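Local atomic coordinates of protein translation elongation factor 1A (Methanosarcina mazei, PDB entry 3WND), a protein that binds cysteinyl-tRNA(Cys) in its GTP-bound form and probably acts as an elongation factor in translation. Residues 87-92 with 105-110; 115-120 with 135-140. One frame throughout, in Å; residues are numbered along the deposited sequence.

Contact 1. Residues 87-92 with 105-110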
ATOM      1  N   ALA A  87      -4.806  -1.008   6.922  1.00 11.19           N
ATOM      2  CA  ALA A  87      -5.018   0.433   6.615  1.00 12.34           C
ATOM      3  C   ALA A  87      -5.702   1.055   7.781  1.00 12.36           C
ATOM      4  O   ALA A  87      -6.677   0.499   8.265  1.00 13.59           O
ATOM      5  CB  ALA A  87      -5.865   0.655   5.329  1.00 14.57           C
ATOM      6  N   VAL A  88      -5.185   2.189   8.237  1.00 11.28           N
ATOM      7  CA  VAL A  88      -5.923   2.982   9.248  1.00 11.08           C
ATOM      8  C   VAL A  88      -6.358   4.271   8.548  1.00 12.23           C
ATOM      9  O   VAL A  88      -5.503   5.068   8.104  1.00 12.24           O
ATOM     10  CB  VAL A  88      -5.007   3.364  10.411  1.00 10.17           C
ATOM     11  CG1 VAL A  88      -5.766   4.350  11.360  1.00 13.44           C
ATOM     12  CG2 VAL A  88      -4.606   2.064  11.141  1.00 14.30           C
ATOM     13  N   LEU A  89      -7.681   4.395   8.336  1.00 12.08           N
ATOM     14  CA  LEU A  89      -8.269   5.554   7.614  1.00  9.88           C
ATOM     15  C   LEU A  89      -8.668   6.570   8.652  1.00 12.14           C
ATOM     16  O   LEU A  89      -9.513   6.248   9.525  1.00 12.29           O
ATOM     17  CB  LEU A  89      -9.430   5.109   6.729  1.00 11.15           C
ATOM     18  CG  LEU A  89     -10.269   6.225   6.163  1.00  9.60           C
ATOM     19  CD1 LEU A  89      -9.379   7.138   5.226  1.00 11.51           C
ATOM     20  CD2 LEU A  89     -11.463   5.607   5.414  1.00 12.40           C
ATOM     21  N   CYS A  90      -8.032   7.710   8.605  1.00 10.78           N
ATOM     22  CA  CYS A  90      -8.279   8.755   9.650  1.00 11.76           C
ATOM     23  C   CYS A  90      -9.384   9.686   9.141  1.00 11.04           C
ATOM     24  O   CYS A  90      -9.286  10.241   8.094  1.00 13.44           O
ATOM     25  CB  CYS A  90      -6.985   9.561   9.830  1.00 11.67           C
ATOM     26  SG  CYS A  90      -5.682   8.598  10.553  1.00 14.04           S
ATOM     27  N   ILE A  91     -10.466   9.761   9.918  1.00 11.21           N
ATOM     28  CA  ILE A  91     -11.562  10.668   9.570  1.00 13.12           C
ATOM     29  C   ILE A  91     -11.758  11.596  10.785  1.00 12.73           C
ATOM     30  O   ILE A  91     -12.206  11.116  11.848  1.00 12.65           O
ATOM     31  CB  ILE A  91     -12.848   9.872   9.251  1.00 12.89           C
ATOM     32  CG1 ILE A  91     -12.547   8.812   8.139  1.00 14.40           C
ATOM     33  CG2 ILE A  91     -13.949  10.839   8.868  1.00 13.10           C
ATOM     34  CD1 ILE A  91     -13.664   7.912   7.765  1.00 15.57           C
ATOM     35  N   PRO A  92     -11.619  12.907  10.578  1.00 12.31           N
ATOM     36  CA  PRO A  92     -11.833  13.866  11.676  1.00 14.06           C
ATOM     37  C   PRO A  92     -13.350  14.220  11.824  1.00 13.41           C
ATOM     38  O   PRO A  92     -14.155  13.816  10.991  1.00 12.59           O
ATOM     39  CB  PRO A  92     -11.036  15.076  11.190  1.00 13.56           C
ATOM     40  CG  PRO A  92     -11.273  15.065   9.650  1.00 15.49           C
ATOM     41  CD  PRO A  92     -11.150  13.581   9.313  1.00 12.94           C
ATOM     42  N   ILE A 105     -13.109   4.746  -1.761  1.00 10.96           N
ATOM     43  CA  ILE A 105     -13.222   4.149  -3.066  1.00 14.70           C
ATOM     44  C   ILE A 105     -11.917   3.415  -3.429  1.00 11.91           C
ATOM     45  O   ILE A 105     -11.969   2.268  -3.945  1.00 13.70           O
ATOM     46  CB  ILE A 105     -13.573   5.236  -4.088  1.00 14.09           C
ATOM     47  CG1 ILE A 105     -15.075   5.540  -3.964  1.00 16.46           C
ATOM     48  CG2 ILE A 105     -13.268   4.699  -5.490  1.00 13.14           C
ATOM     49  CD1 ILE A 105     -15.451   6.846  -4.613  1.00 16.21           C
ATOM     50  N   ALA A 106     -10.792   4.028  -3.117  1.00 13.47           N
ATOM     51  CA  ALA A 106      -9.497   3.366  -3.422  1.00 13.08           C
ATOM     52  C   ALA A 106      -9.328   2.071  -2.671  1.00 11.93           C
ATOM     53  O   ALA A 106      -8.917   1.060  -3.259  1.00 12.23           O
ATOM     54  CB  ALA A 106      -8.310   4.262  -3.123  1.00 16.03           C
ATOM     55  N   LEU A 107      -9.622   2.093  -1.343  1.00 11.50           N
ATOM     56  CA  LEU A 107      -9.459   0.865  -0.570  1.00 10.49           C
ATOM     57  C   LEU A 107     -10.350  -0.207  -1.153  1.00 11.06           C
ATOM     58  O   LEU A 107      -9.958  -1.409  -1.200  1.00 12.07           O
ATOM     59  CB  LEU A 107      -9.872   1.160   0.875  1.00 10.15           C
ATOM     60  CG  LEU A 107      -8.864   2.037   1.674  1.00 11.75           C
ATOM     61  CD1 LEU A 107      -9.529   2.547   2.992  1.00 14.58           C
ATOM     62  CD2 LEU A 107      -7.559   1.238   1.972  1.00 13.34           C
ATOM     63  N   ASP A 108     -11.571   0.183  -1.549  1.00 11.15           N
ATOM     64  CA  ASP A 108     -12.528  -0.828  -2.030  1.00 12.38           C
ATOM     65  C   ASP A 108     -12.141  -1.362  -3.407  1.00 11.99           C
ATOM     66  O   ASP A 108     -12.200  -2.577  -3.631  1.00 12.45           O
ATOM     67  CB  ASP A 108     -13.960  -0.222  -1.984  1.00 12.88           C
ATOM     68  CG  ASP A 108     -14.987  -1.204  -2.370  1.00 14.62           C
ATOM     69  OD1 ASP A 108     -15.241  -2.201  -1.642  1.00 13.77           O
ATOM     70  OD2 ASP A 108     -15.647  -0.877  -3.371  1.00 18.95           O
ATOM     71  N   LEU A 109     -11.608  -0.463  -4.284  1.00 12.21           N
ATOM     72  CA  LEU A 109     -11.116  -0.976  -5.571  1.00 13.95           C
ATOM     73  C   LEU A 109      -9.901  -1.881  -5.404  1.00 15.12           C
ATOM     74  O   LEU A 109      -9.660  -2.751  -6.221  1.00 16.16           O
ATOM     75  CB  LEU A 109     -10.711   0.200  -6.441  1.00 14.18           C
ATOM     76  CG  LEU A 109     -11.855   1.022  -6.980  1.00 12.03           C
ATOM     77  CD1 LEU A 109     -11.235   2.230  -7.738  1.00 17.29           C
ATOM     78  CD2 LEU A 109     -12.751   0.281  -7.928  1.00 14.04           C
ATOM     79  N   LEU A 110      -9.077  -1.642  -4.346  1.00 12.90           N
ATOM     80  CA  LEU A 110      -7.912  -2.508  -4.030  1.00 12.46           C
ATOM     81  C   LEU A 110      -8.300  -3.837  -3.414  1.00 13.92           C
ATOM     82  O   LEU A 110      -7.486  -4.713  -3.206  1.00 16.17           O
ATOM     83  CB  LEU A 110      -6.928  -1.735  -3.151  1.00 12.60           C
ATOM     84  CG  LEU A 110      -6.100  -0.675  -3.924  1.00 13.79           C
ATOM     85  CD1 LEU A 110      -5.433   0.316  -2.981  1.00 15.33           C
ATOM     86  CD2 LEU A 110      -5.031  -1.458  -4.693  1.00 16.79           C
TER
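Leu107 reaches from its helix to Ala87 and Leu89 on the strand and divides its two methyls between them. CD2 rests 3.8 Å from CB of Ala87, the closest approach of the contact. CD1 goes to Leu89 and lies 4.4 Å from its CD2, a looser touch.

The torsions explain this division. In Leu107, CG stands beside the backbone N and anti to the carbonyl carbon (chi1 -73°). The second torsion then sets CD1 anti to CA, the extended position, while CD2 folds to one side. The extended methyl goes to Leu89 and the folded one to Ala87. Leu89 has the other common leucine shape: its CG is anti to the backbone N (chi1 169°). Here CD2 is the methyl anti to CA, and it is the one that meets Leu107. The two leucines therefore meet through their extended methyls.

Ala87 and Leu89 are two residues apart on the strand, so both bonds to CB turn to the helix. Val88, between them, turns away and packs on Val24 and Ile26 of strand 21-28. No hydrogen bond crosses this buried contact.

The contact joins the first strand and helix of the beta-alpha-beta unit 86-91, 98-109, 115-119, as in EF-Tu-like nucleotide-binding domains. Strand 86-91 lies between strands 21-28 and 115-119 in the sheet. Leu81 of helix 74-83 touches both Ala87 and Leu107, extending the apolar packing to a second helix. Elsewhere on helix 98-109, Ala106 and Leu109 pack on Phe363 of strand 363-369, so the helix lies between the central sheet and the C-terminal beta domain.

Contact 2. Residues 115-120 with 135-140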
ATOM      1  N   GLY A 115      -8.458  -3.402   7.931  1.00 12.30           N
ATOM      2  CA  GLY A 115      -8.339  -1.983   8.277  1.00 11.88           C
ATOM      3  C   GLY A 115      -9.145  -1.622   9.521  1.00  9.71           C
ATOM      4  O   GLY A 115      -9.852  -2.482  10.154  1.00 14.08           O
ATOM      5  N   ILE A 116      -8.978  -0.343   9.858  1.00 11.80           N
ATOM      6  CA  ILE A 116      -9.572   0.283  11.034  1.00 12.37           C
ATOM      7  C   ILE A 116      -9.836   1.738  10.621  1.00 11.93           C
ATOM      8  O   ILE A 116      -9.074   2.319   9.856  1.00 12.70           O
ATOM      9  CB  ILE A 116      -8.595   0.319  12.237  1.00 13.30           C
ATOM     10  CG1 ILE A 116      -8.064  -1.077  12.466  1.00 17.11           C
ATOM     11  CG2 ILE A 116      -9.315   0.888  13.505  1.00 19.64           C
ATOM     12  CD1 ILE A 116      -6.837  -1.111  13.450  1.00 18.06           C
ATOM     13  N   ILE A 117     -10.998   2.258  11.065  1.00 12.59           N
ATOM     14  CA  ILE A 117     -11.284   3.675  10.954  1.00 12.51           C
ATOM     15  C   ILE A 117     -10.886   4.379  12.207  1.00 12.32           C
ATOM     16  O   ILE A 117     -11.478   4.030  13.279  1.00 12.92           O
ATOM     17  CB  ILE A 117     -12.753   3.945  10.526  1.00 12.80           C
ATOM     18  CG1 ILE A 117     -12.959   3.341   9.100  1.00 17.08           C
ATOM     19  CG2 ILE A 117     -13.047   5.441  10.485  1.00 15.49           C
ATOM     20  CD1 ILE A 117     -14.376   3.424   8.545  1.00 18.42           C
ATOM     21  N   ALA A 118      -9.982   5.354  12.149  1.00 11.76           N
ATOM     22  CA  ALA A 118      -9.655   6.147  13.332  1.00 11.54           C
ATOM     23  C   ALA A 118     -10.432   7.447  13.258  1.00 12.52           C
ATOM     24  O   ALA A 118     -10.230   8.227  12.310  1.00 10.12           O
ATOM     25  CB  ALA A 118      -8.165   6.422  13.357  1.00 13.97           C
ATOM     26  N   LEU A 119     -11.332   7.661  14.208  1.00 12.04           N
ATOM     27  CA  LEU A 119     -12.106   8.863  14.273  1.00 12.85           C
ATOM     28  C   LEU A 119     -11.298   9.839  15.156  1.00 12.10           C
ATOM     29  O   LEU A 119     -11.370   9.833  16.346  1.00 12.61           O
ATOM     30  CB  LEU A 119     -13.513   8.618  14.859  1.00 11.10           C
ATOM     31  CG  LEU A 119     -14.432   7.771  13.979  1.00 14.21           C
ATOM     32  CD1 LEU A 119     -15.850   7.619  14.639  1.00 17.80           C
ATOM     33  CD2 LEU A 119     -14.462   8.283  12.537  1.00 15.58           C
ATOM     34  N   THR A 120     -10.427  10.584  14.474  1.00 12.17           N
ATOM     35  CA  THR A 120      -9.376  11.324  15.169  1.00 12.58           C
ATOM     36  C   THR A 120      -9.948  12.604  15.831  1.00 12.33           C
ATOM     37  O   THR A 120     -11.114  13.017  15.633  1.00 11.93           O
ATOM     38  CB  THR A 120      -8.294  11.751  14.140  1.00 14.43           C
ATOM     39  OG1 THR A 120      -8.952  12.336  13.030  1.00 14.48           O
ATOM     40  CG2 THR A 120      -7.545  10.490  13.621  1.00 12.76           C
ATOM     41  N   ALA A 135     -22.517   6.074  13.025  1.00 24.34           N
ATOM     42  CA  ALA A 135     -23.728   5.611  12.321  1.00 28.02           C
ATOM     43  C   ALA A 135     -23.653   5.907  10.841  1.00 27.43           C
ATOM     44  O   ALA A 135     -23.997   5.085   9.925  1.00 35.19           O
ATOM     45  CB  ALA A 135     -25.004   6.287  12.899  1.00 33.09           C
ATOM     46  N   LYS A 136     -23.271   7.112  10.563  1.00 24.69           N
ATOM     47  CA  LYS A 136     -23.116   7.527   9.194  1.00 24.43           C
ATOM     48  C   LYS A 136     -22.162   6.557   8.482  1.00 30.14           C
ATOM     49  O   LYS A 136     -22.509   6.024   7.398  1.00 31.19           O
ATOM     50  CB  LYS A 136     -22.630   8.950   9.092  1.00 28.76           C
ATOM     51  CG  LYS A 136     -23.705  10.019   9.426  1.00 33.20           C
ATOM     52  CD  LYS A 136     -23.298  11.323   8.746  1.00 41.90           C
ATOM     53  CE  LYS A 136     -23.498  12.508   9.682  1.00 51.07           C
ATOM     54  NZ  LYS A 136     -24.718  13.292   9.463  1.00 53.10           N
ATOM     55  N   LEU A 137     -20.994   6.305   9.074  1.00 26.02           N
ATOM     56  CA  LEU A 137     -20.027   5.525   8.365  1.00 21.48           C
ATOM     57  C   LEU A 137     -20.492   4.101   8.159  1.00 27.17           C
ATOM     58  O   LEU A 137     -20.133   3.482   7.129  1.00 26.52           O
ATOM     59  CB  LEU A 137     -18.631   5.579   9.102  1.00 21.16           C
ATOM     60  CG  LEU A 137     -17.992   6.940   8.969  1.00 18.99           C
ATOM     61  CD1 LEU A 137     -16.974   7.178  10.096  1.00 17.29           C
ATOM     62  CD2 LEU A 137     -17.267   6.988   7.613  1.00 21.50           C
ATOM     63  N   LYS A 138     -21.244   3.548   9.112  1.00 26.38           N
ATOM     64  CA  LYS A 138     -21.818   2.224   8.914  1.00 30.07           C
ATOM     65  C   LYS A 138     -22.559   2.282   7.549  1.00 39.60           C
ATOM     66  O   LYS A 138     -22.440   1.341   6.772  1.00 35.10           O
ATOM     67  CB  LYS A 138     -22.657   1.752  10.117  1.00 40.15           C
ATOM     68  CG  LYS A 138     -24.006   1.090   9.831  1.00 59.00           C
ATOM     69  CD  LYS A 138     -25.109   1.203  10.953  1.00 60.91           C
ATOM     70  CE  LYS A 138     -25.640   2.597  11.438  1.00 32.77           C
ATOM     71  NZ  LYS A 138     -26.115   3.659  10.380  1.00 29.24           N
ATOM     72  N   VAL A 139     -23.179   3.417   7.168  1.00 34.30           N
ATOM     73  CA  VAL A 139     -23.876   3.520   5.882  1.00 28.64           C
ATOM     74  C   VAL A 139     -23.040   3.623   4.602  1.00 35.79           C
ATOM     75  O   VAL A 139     -23.275   2.945   3.541  1.00 33.47           O
ATOM     76  CB  VAL A 139     -24.949   4.711   5.938  1.00 42.57           C
ATOM     77  CG1 VAL A 139     -25.254   5.351   4.566  1.00 42.53           C
ATOM     78  CG2 VAL A 139     -26.186   4.303   6.705  1.00 39.51           C
ATOM     79  N   ILE A 140     -22.104   4.504   4.643  1.00 30.97           N
ATOM     80  CA  ILE A 140     -21.295   4.865   3.510  1.00 27.12           C
ATOM     81  C   ILE A 140     -20.471   3.623   3.170  1.00 28.68           C
ATOM     82  O   ILE A 140     -20.059   3.460   1.993  1.00 26.06           O
ATOM     83  CB  ILE A 140     -20.375   6.013   4.003  1.00 32.64           C
ATOM     84  CG1 ILE A 140     -21.283   7.276   4.217  1.00 31.27           C
ATOM     85  CG2 ILE A 140     -19.246   6.246   3.002  1.00 31.41           C
ATOM     86  CD1 ILE A 140     -21.628   7.534   5.662  1.00 39.59           C
TER
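Leu137 packs on Ile117 and Leu119 in an apolar strand-helix contact within the beta-alpha-beta unit of strand 115-119, helix 127-140 and strand 150-153. One methyl does most of the work. CD1 of Leu137 is 3.7 Å from CD2 of Leu119 and 4.3 Å from CG2 of Ile117.

CD1 of Leu137 is its extended methyl, anti to CA (chi2 157°), so it reaches farthest toward the strand. Leu119 answers with its folded methyl instead. Its second torsion (chi2 -178°) carries CD1 to the extended position and leaves CD2, the folded methyl, to meet Leu137. The two leucines run alongside each other, pointing opposite ways. Ile117 uses its short branch, CG2, rather than the longer CG1-CD1 arm.

Ile91 of strand 86-91 also touches Leu137, so the leucine spans two adjacent strands. Leu119 in turn packs on Ile130, Leu133 and Lys134, earlier in the same helix.

No hydrogen bond or salt bridge joins the two segments. Across them the helix meets the strand through methyl groups alone, so the join rests on apolar burial and shape fit, with no directional bond.

The chain runs through strand 86-91, returns by helix 98-109 and closes contact 1 there. It then enters strand 115-119, returns by helix 127-140 and closes contact 2. The contacts are in series and neither nest nor cross. Their centres are about 10 Å apart. The strands are parallel neighbours, joined by probable hydrogen bonds between Leu89 O and Ala118 N, 2.8 Å, and between Ile91 N and Ala118 O, 2.9 Å. Both helices pack on the same face of this sheet. Successive beta-alpha units thus cover neighbouring strands. Beyond the strands, Thr120 OG1 hydrogen-bonds Ser32 O; Ser32 is a GDP-binding residue.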